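Local coordinates for protein minor fimbrium anchoring subunit Mfa2 (Porphyromonas gingivalis, PDB 5NFI) that anchors the minor (Mfa1) fimbriae in the bacterial outer membrane through its interaction with Mfa1 and regulates fimbrial length, at residues S149-P154 against D193-A198; I252-H257 against V269-N274. All coordinates share one frame; numbering follows the deposited sequence.

Interaction 1: residues S149-P154 against D193-A198; sequences SVDSLP and DSTCRA
Two antiparallel strands of the transthyretin-like beta fold of this fimbrillin-superfamily anchor meet here, strand 133-151 at its C-terminal end and strand 196-202, their short axes 4.8 Å apart. Val-150 and Cys-196 form a hydrogen-bonded pair: Val-150 N gives its proton to Cys-196 O at 2.9 Å, nearly along the C=O axis, and Cys-196 N returns one to Val-150 O at 3.0 Å, in the carbonyl plane. Both side chains take the buried face, where Val-150 packs on Ile-161 and Leu-254, and their modest apolar bulk suits a sheet interior. Ser-149 and Arg-197 share the other face as a non-hydrogen-bonded pair. The arginine starts with CG anti to its backbone N and runs extended to NE, which carries the guanidinium past the small serine; NH1 comes within 3.2 Å of Ser-149 OG, at an angle too poor for a hydrogen bond. On that face Asp-151 and Thr-195 run alongside each other in one direction. With OG1 anti to its carbonyl carbon (chi1 -39°), Thr-195 swings the hydroxyl toward the aspartate, while its branched CG2 also rests against the carboxylate. The acid is bound at both oxygens, since OD2 makes a salt bridge to Arg-253, which probably favours the ionised form. Beyond the strand, Ser-152 turns the chain with positive phi (52°), and Ser-194, OG crowded between its N and carbonyl carbon (chi1 74°), sets CB and OG against Ser-152 and Leu-153. Thr-195 OG1 donates to Asp-151 OD1 at 2.8 Å, meeting that oxygen nearly along its C-O axis.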
loop_
_atom_site.group_PDB
_atom_site.type_symbol
_atom_site.label_atom_id
_atom_site.label_comp_id
_atom_site.label_asym_id
_atom_site.label_seq_id
_atom_site.Cartn_x
_atom_site.Cartn_y
_atom_site.Cartn_z
ATOM N N SER A 149 -7.821 -18.283 -4.233
ATOM C CA SER A 149 -8.451 -19.586 -4.125
ATOM C C SER A 149 -7.506 -20.640 -4.666
ATOM O O SER A 149 -6.894 -20.450 -5.722
ATOM C CB SER A 149 -9.773 -19.622 -4.893
ATOM O OG SER A 149 -10.497 -18.418 -4.728
ATOM N N VAL A 150 -7.365 -21.736 -3.925
ATOM C CA VAL A 150 -6.736 -22.934 -4.465
ATOM C C VAL A 150 -7.820 -23.959 -4.732
ATOM O O VAL A 150 -8.618 -24.302 -3.855
ATOM C CB VAL A 150 -5.666 -23.502 -3.540
ATOM C CG1 VAL A 150 -5.069 -24.760 -4.144
ATOM C CG2 VAL A 150 -4.580 -22.481 -3.357
ATOM N N ASP A 151 -7.830 -24.416 -5.976
ATOM C CA ASP A 151 -8.913 -25.185 -6.555
ATOM C C ASP A 151 -8.530 -26.628 -6.861
ATOM O O ASP A 151 -7.367 -26.936 -7.142
ATOM C CB ASP A 151 -9.373 -24.512 -7.846
ATOM C CG ASP A 151 -10.846 -24.631 -8.057
ATOM O OD1 ASP A 151 -11.581 -24.641 -7.050
ATOM O OD2 ASP A 151 -11.273 -24.722 -9.222
ATOM N N SER A 152 -9.544 -27.489 -6.856
ATOM C CA SER A 152 -9.397 -28.903 -7.169
ATOM C C SER A 152 -8.280 -29.502 -6.323
ATOM O O SER A 152 -7.164 -29.720 -6.792
ATOM C CB SER A 152 -9.141 -29.103 -8.664
ATOM O OG SER A 152 -8.083 -28.287 -9.134
ATOM N N LEU A 153 -8.602 -29.765 -5.065
ATOM C CA LEU A 153 -7.604 -30.099 -4.065
ATOM C C LEU A 153 -8.258 -30.957 -2.992
ATOM O O LEU A 153 -9.181 -30.510 -2.323
ATOM C CB LEU A 153 -7.023 -28.807 -3.473
ATOM C CG LEU A 153 -5.832 -28.761 -2.524
ATOM C CD1 LEU A 153 -4.530 -28.949 -3.261
ATOM C CD2 LEU A 153 -5.838 -27.423 -1.831
ATOM N N PRO A 154 -7.805 -32.204 -2.835
ATOM C CA PRO A 154 -8.449 -33.017 -1.806
ATOM C C PRO A 154 -8.092 -32.486 -0.431
ATOM O O PRO A 154 -6.952 -32.062 -0.225
ATOM C CB PRO A 154 -7.860 -34.414 -2.037
ATOM C CG PRO A 154 -6.514 -34.147 -2.595
ATOM C CD PRO A 154 -6.646 -32.887 -3.431
ATOM N N ASP A 193 -15.760 -28.425 -2.078
ATOM C CA ASP A 193 -15.253 -29.718 -1.646
ATOM C C ASP A 193 -13.755 -29.802 -1.874
ATOM O O ASP A 193 -13.046 -30.502 -1.156
ATOM C CB ASP A 193 -15.948 -30.854 -2.391
ATOM C CG ASP A 193 -17.279 -31.225 -1.779
ATOM O OD1 ASP A 193 -17.279 -31.724 -0.631
ATOM O OD2 ASP A 193 -18.319 -31.028 -2.446
ATOM N N SER A 194 -13.289 -29.073 -2.881
ATOM C CA SER A 194 -11.908 -29.139 -3.316
ATOM C C SER A 194 -11.303 -27.753 -3.401
ATOM O O SER A 194 -10.264 -27.565 -4.026
ATOM C CB SER A 194 -11.820 -29.819 -4.676
ATOM O OG SER A 194 -12.275 -28.939 -5.695
ATOM N N THR A 195 -11.968 -26.784 -2.777
ATOM C CA THR A 195 -11.572 -25.384 -2.899
ATOM C C THR A 195 -11.391 -24.667 -1.561
ATOM O O THR A 195 -12.213 -24.791 -0.656
ATOM C CB THR A 195 -12.594 -24.589 -3.718
ATOM O OG1 THR A 195 -13.068 -25.388 -4.809
ATOM C CG2 THR A 195 -11.957 -23.323 -4.263
ATOM N N CYS A 196 -10.307 -23.904 -1.456
ATOM C CA CYS A 196 -10.032 -23.110 -0.260
ATOM C C CYS A 196 -9.782 -21.661 -0.662
ATOM O O CYS A 196 -9.040 -21.396 -1.604
ATOM C CB CYS A 196 -8.824 -23.669 0.512
ATOM S SG CYS A 196 -8.515 -22.839 2.096
ATOM N N ARG A 197 -10.394 -20.727 0.060
ATOM C CA ARG A 197 -10.334 -19.306 -0.272
ATOM C C ARG A 197 -9.753 -18.531 0.903
ATOM O O ARG A 197 -10.144 -18.751 2.036
ATOM C CB ARG A 197 -11.731 -18.789 -0.622
ATOM C CG ARG A 197 -11.790 -17.632 -1.613
ATOM C CD ARG A 197 -13.246 -17.185 -1.780
ATOM N NE ARG A 197 -13.476 -16.143 -2.789
ATOM C CZ ARG A 197 -13.643 -16.385 -4.091
ATOM N NH1 ARG A 197 -13.565 -17.636 -4.552
ATOM N NH2 ARG A 197 -13.870 -15.380 -4.940
ATOM N N ALA A 198 -8.821 -17.627 0.629
ATOM C CA ALA A 198 -8.187 -16.804 1.647
ATOM C C ALA A 198 -8.243 -15.316 1.257
ATOM O O ALA A 198 -8.093 -14.964 0.080
ATOM C CB ALA A 198 -6.750 -17.247 1.859
#

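Interaction 2: residues I252-H257 against V269-N274; sequences IRLVAH and VQIWIN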
loop_
_atom_site.group_PDB
_atom_site.type_symbol
_atom_site.label_atom_id
_atom_site.label_comp_id
_atom_site.label_asym_id
_atom_site.label_seq_id
_atom_site.Cartn_x
_atom_site.Cartn_y
_atom_site.Cartn_z
ATOM N N ILE A 252 -7.285 -14.051 -7.267
ATOM C CA ILE A 252 -6.268 -14.981 -7.739
ATOM C C ILE A 252 -6.759 -16.405 -7.633
ATOM O O ILE A 252 -7.263 -16.826 -6.578
ATOM C CB ILE A 252 -4.962 -14.848 -6.938
ATOM C CG1 ILE A 252 -4.516 -13.384 -6.918
ATOM C CG2 ILE A 252 -3.886 -15.784 -7.504
ATOM C CD1 ILE A 252 -3.220 -13.154 -6.207
ATOM N N ARG A 253 -6.630 -17.145 -8.728
ATOM C CA ARG A 253 -6.955 -18.561 -8.690
ATOM C C ARG A 253 -5.726 -19.428 -8.930
ATOM O O ARG A 253 -4.960 -19.211 -9.867
ATOM C CB ARG A 253 -8.037 -18.903 -9.704
ATOM C CG ARG A 253 -8.409 -20.370 -9.657
ATOM C CD ARG A 253 -9.597 -20.663 -10.525
ATOM N NE ARG A 253 -9.794 -22.095 -10.635
ATOM C CZ ARG A 253 -9.937 -22.740 -11.790
ATOM N NH1 ARG A 253 -9.924 -22.067 -12.938
ATOM N NH2 ARG A 253 -10.114 -24.055 -11.796
ATOM N N LEU A 254 -5.543 -20.401 -8.054
ATOM C CA LEU A 254 -4.486 -21.384 -8.202
ATOM C C LEU A 254 -5.116 -22.738 -8.499
ATOM O O LEU A 254 -5.878 -23.268 -7.692
ATOM C CB LEU A 254 -3.637 -21.434 -6.943
ATOM C CG LEU A 254 -3.013 -20.086 -6.586
ATOM C CD1 LEU A 254 -2.205 -20.157 -5.279
ATOM C CD2 LEU A 254 -2.171 -19.583 -7.756
ATOM N N VAL A 255 -4.842 -23.270 -9.681
ATOM C CA VAL A 255 -5.375 -24.575 -10.026
ATOM C C VAL A 255 -4.385 -25.657 -9.621
ATOM O O VAL A 255 -3.267 -25.701 -10.118
ATOM C CB VAL A 255 -5.678 -24.677 -11.509
ATOM C CG1 VAL A 255 -6.363 -26.005 -11.807
ATOM C CG2 VAL A 255 -6.555 -23.501 -11.928
ATOM N N ALA A 256 -4.791 -26.496 -8.672
ATOM C CA ALA A 256 -3.950 -27.587 -8.210
ATOM C C ALA A 256 -4.256 -28.853 -8.999
ATOM O O ALA A 256 -5.370 -29.050 -9.497
ATOM C CB ALA A 256 -4.151 -27.828 -6.721
ATOM N N HIS A 257 -3.255 -29.707 -9.117
ATOM C CA HIS A 257 -3.452 -31.008 -9.714
ATOM C C HIS A 257 -2.475 -31.978 -9.069
ATOM O O HIS A 257 -1.382 -31.583 -8.643
ATOM C CB HIS A 257 -3.259 -30.952 -11.228
ATOM C CG HIS A 257 -3.644 -32.217 -11.932
ATOM N ND1 HIS A 257 -4.453 -33.176 -11.355
ATOM C CD2 HIS A 257 -3.328 -32.686 -13.163
ATOM C CE1 HIS A 257 -4.623 -34.173 -12.202
ATOM N NE2 HIS A 257 -3.952 -33.898 -13.310
ATOM N N VAL A 269 -0.678 -25.827 -11.274
ATOM C CA VAL A 269 -0.468 -25.944 -12.717
ATOM C C VAL A 269 -1.131 -24.831 -13.521
ATOM O O VAL A 269 -1.181 -24.909 -14.747
ATOM C CB VAL A 269 -1.016 -27.289 -13.264
ATOM C CG1 VAL A 269 -0.245 -28.476 -12.683
ATOM C CG2 VAL A 269 -2.501 -27.409 -12.963
ATOM N N GLN A 270 -1.643 -23.816 -12.829
ATOM C CA GLN A 270 -2.282 -22.656 -13.447
ATOM C C GLN A 270 -2.510 -21.568 -12.411
ATOM O O GLN A 270 -3.135 -21.801 -11.363
ATOM C CB GLN A 270 -3.620 -23.016 -14.087
ATOM C CG GLN A 270 -3.561 -23.186 -15.580
ATOM C CD GLN A 270 -4.908 -23.515 -16.195
ATOM O OE1 GLN A 270 -5.950 -23.414 -15.543
ATOM N NE2 GLN A 270 -4.889 -23.912 -17.464
ATOM N N ILE A 271 -2.008 -20.378 -12.694
ATOM C CA ILE A 271 -2.322 -19.262 -11.834
ATOM C C ILE A 271 -3.085 -18.184 -12.621
ATOM O O ILE A 271 -2.593 -17.634 -13.607
ATOM C CB ILE A 271 -1.047 -18.687 -11.180
ATOM C CG1 ILE A 271 -1.336 -17.311 -10.579
ATOM C CG2 ILE A 271 0.083 -18.607 -12.180
ATOM C CD1 ILE A 271 -0.190 -16.739 -9.773
ATOM N N TRP A 272 -4.321 -17.942 -12.199
ATOM C CA TRP A 272 -5.172 -16.924 -12.790
ATOM C C TRP A 272 -5.148 -15.685 -11.909
ATOM O O TRP A 272 -5.219 -15.800 -10.683
ATOM C CB TRP A 272 -6.615 -17.423 -12.932
ATOM C CG TRP A 272 -6.805 -18.609 -13.829
ATOM C CD1 TRP A 272 -6.471 -19.911 -13.557
ATOM C CD2 TRP A 272 -7.421 -18.618 -15.124
ATOM N NE1 TRP A 272 -6.821 -20.723 -14.612
ATOM C CE2 TRP A 272 -7.409 -19.954 -15.583
ATOM C CE3 TRP A 272 -7.960 -17.627 -15.947
ATOM C CZ2 TRP A 272 -7.918 -20.317 -16.829
ATOM C CZ3 TRP A 272 -8.468 -17.990 -17.179
ATOM C CH2 TRP A 272 -8.442 -19.324 -17.611
ATOM N N ILE A 273 -5.049 -14.507 -12.525
ATOM C CA ILE A 273 -5.162 -13.238 -11.804
ATOM C C ILE A 273 -6.119 -12.310 -12.548
ATOM O O ILE A 273 -5.947 -12.040 -13.742
ATOM C CB ILE A 273 -3.807 -12.538 -11.617
ATOM C CG1 ILE A 273 -2.852 -13.438 -10.845
ATOM C CG2 ILE A 273 -3.980 -11.236 -10.812
ATOM C CD1 ILE A 273 -1.472 -12.855 -10.646
ATOM N N ASN A 274 -7.145 -11.865 -11.827
ATOM C CA ASN A 274 -8.214 -11.031 -12.360
ATOM C C ASN A 274 -8.736 -11.524 -13.701
ATOM O O ASN A 274 -9.009 -10.742 -14.613
ATOM C CB ASN A 274 -7.733 -9.580 -12.445
ATOM C CG ASN A 274 -7.521 -8.975 -11.066
ATOM O OD1 ASN A 274 -7.806 -9.622 -10.049
ATOM N ND2 ASN A 274 -7.014 -7.750 -11.016
#
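Strands 252-257 and 269-273 run antiparallel at 169°, their axes 4.6 Å apart, as arms of the beta hairpin of strands 249-258 and 266-273. Arg-253 and Trp-272 exchange a reciprocal pair of backbone bonds; next, Val-269 and Gln-270 oppose the single Val-255 in a classic beta bulge, where Val-255 O takes Val-269 N nearly along its C=O axis and Val-255 N gives to Gln-270 O at 2.8 Å. Ile-252, Leu-254, Ile-271 and Ile-273 fill the buried face, with helix 229-233 packing on Ile-252 and Ile-273; beta-branching suits the isoleucines to extended backbone, and the leucine adds apolar bulk. Leu-254 and Ile-271 run alongside each other, Leu-254 CD2 against Ile-271 CB and CG1 at 3.7 Å. On the partly exposed face, Arg-253, Gln-270 and Trp-272 pair apolar stems or rings with polar ends, and compact Val-255 fits against them. Arg-253, CG anti to its backbone N and extended to NE, runs alongside Trp-272 and sets NH1 over one indole face, the two planes 27° apart; its charge is met by a salt bridge from NH2 to Asp-151. Val-255 CG2 serves both, seated over the centre of the guanidinium and at the indole edge, 3.9 Å from Trp-272 CD1. Gln-270, extended beyond CG, steadies the ring's rotation: its OE1 accepts Trp-272 NE1 at 3.0 Å, lying near the indole plane while the donor stands above the amide carbonyl plane.

Interactions 1 and 2 lie side by side in one sheet, their centres about 10 Å apart, joined where strand 133-151 runs parallel to strand 249-258. Ser-149 bridges two residues of the next strand: its N lies 2.8 Å from Ile-252 O and its O 2.7 Å from Leu-254 N, both probable hydrogen bonds. Beneath the sheet the apolar sides merge, Val-150 CG2 meeting Leu-254 CD1 at 3.8 Å and Leu-153 CD1 meeting Ala-256 CB at 3.7 Å. On the opposite face, the carboxylate of Asp-151 couples the threonine of interaction 1 to the arginine of interaction 2, linking segment 193-198 through segment 149-154 to segment 252-257.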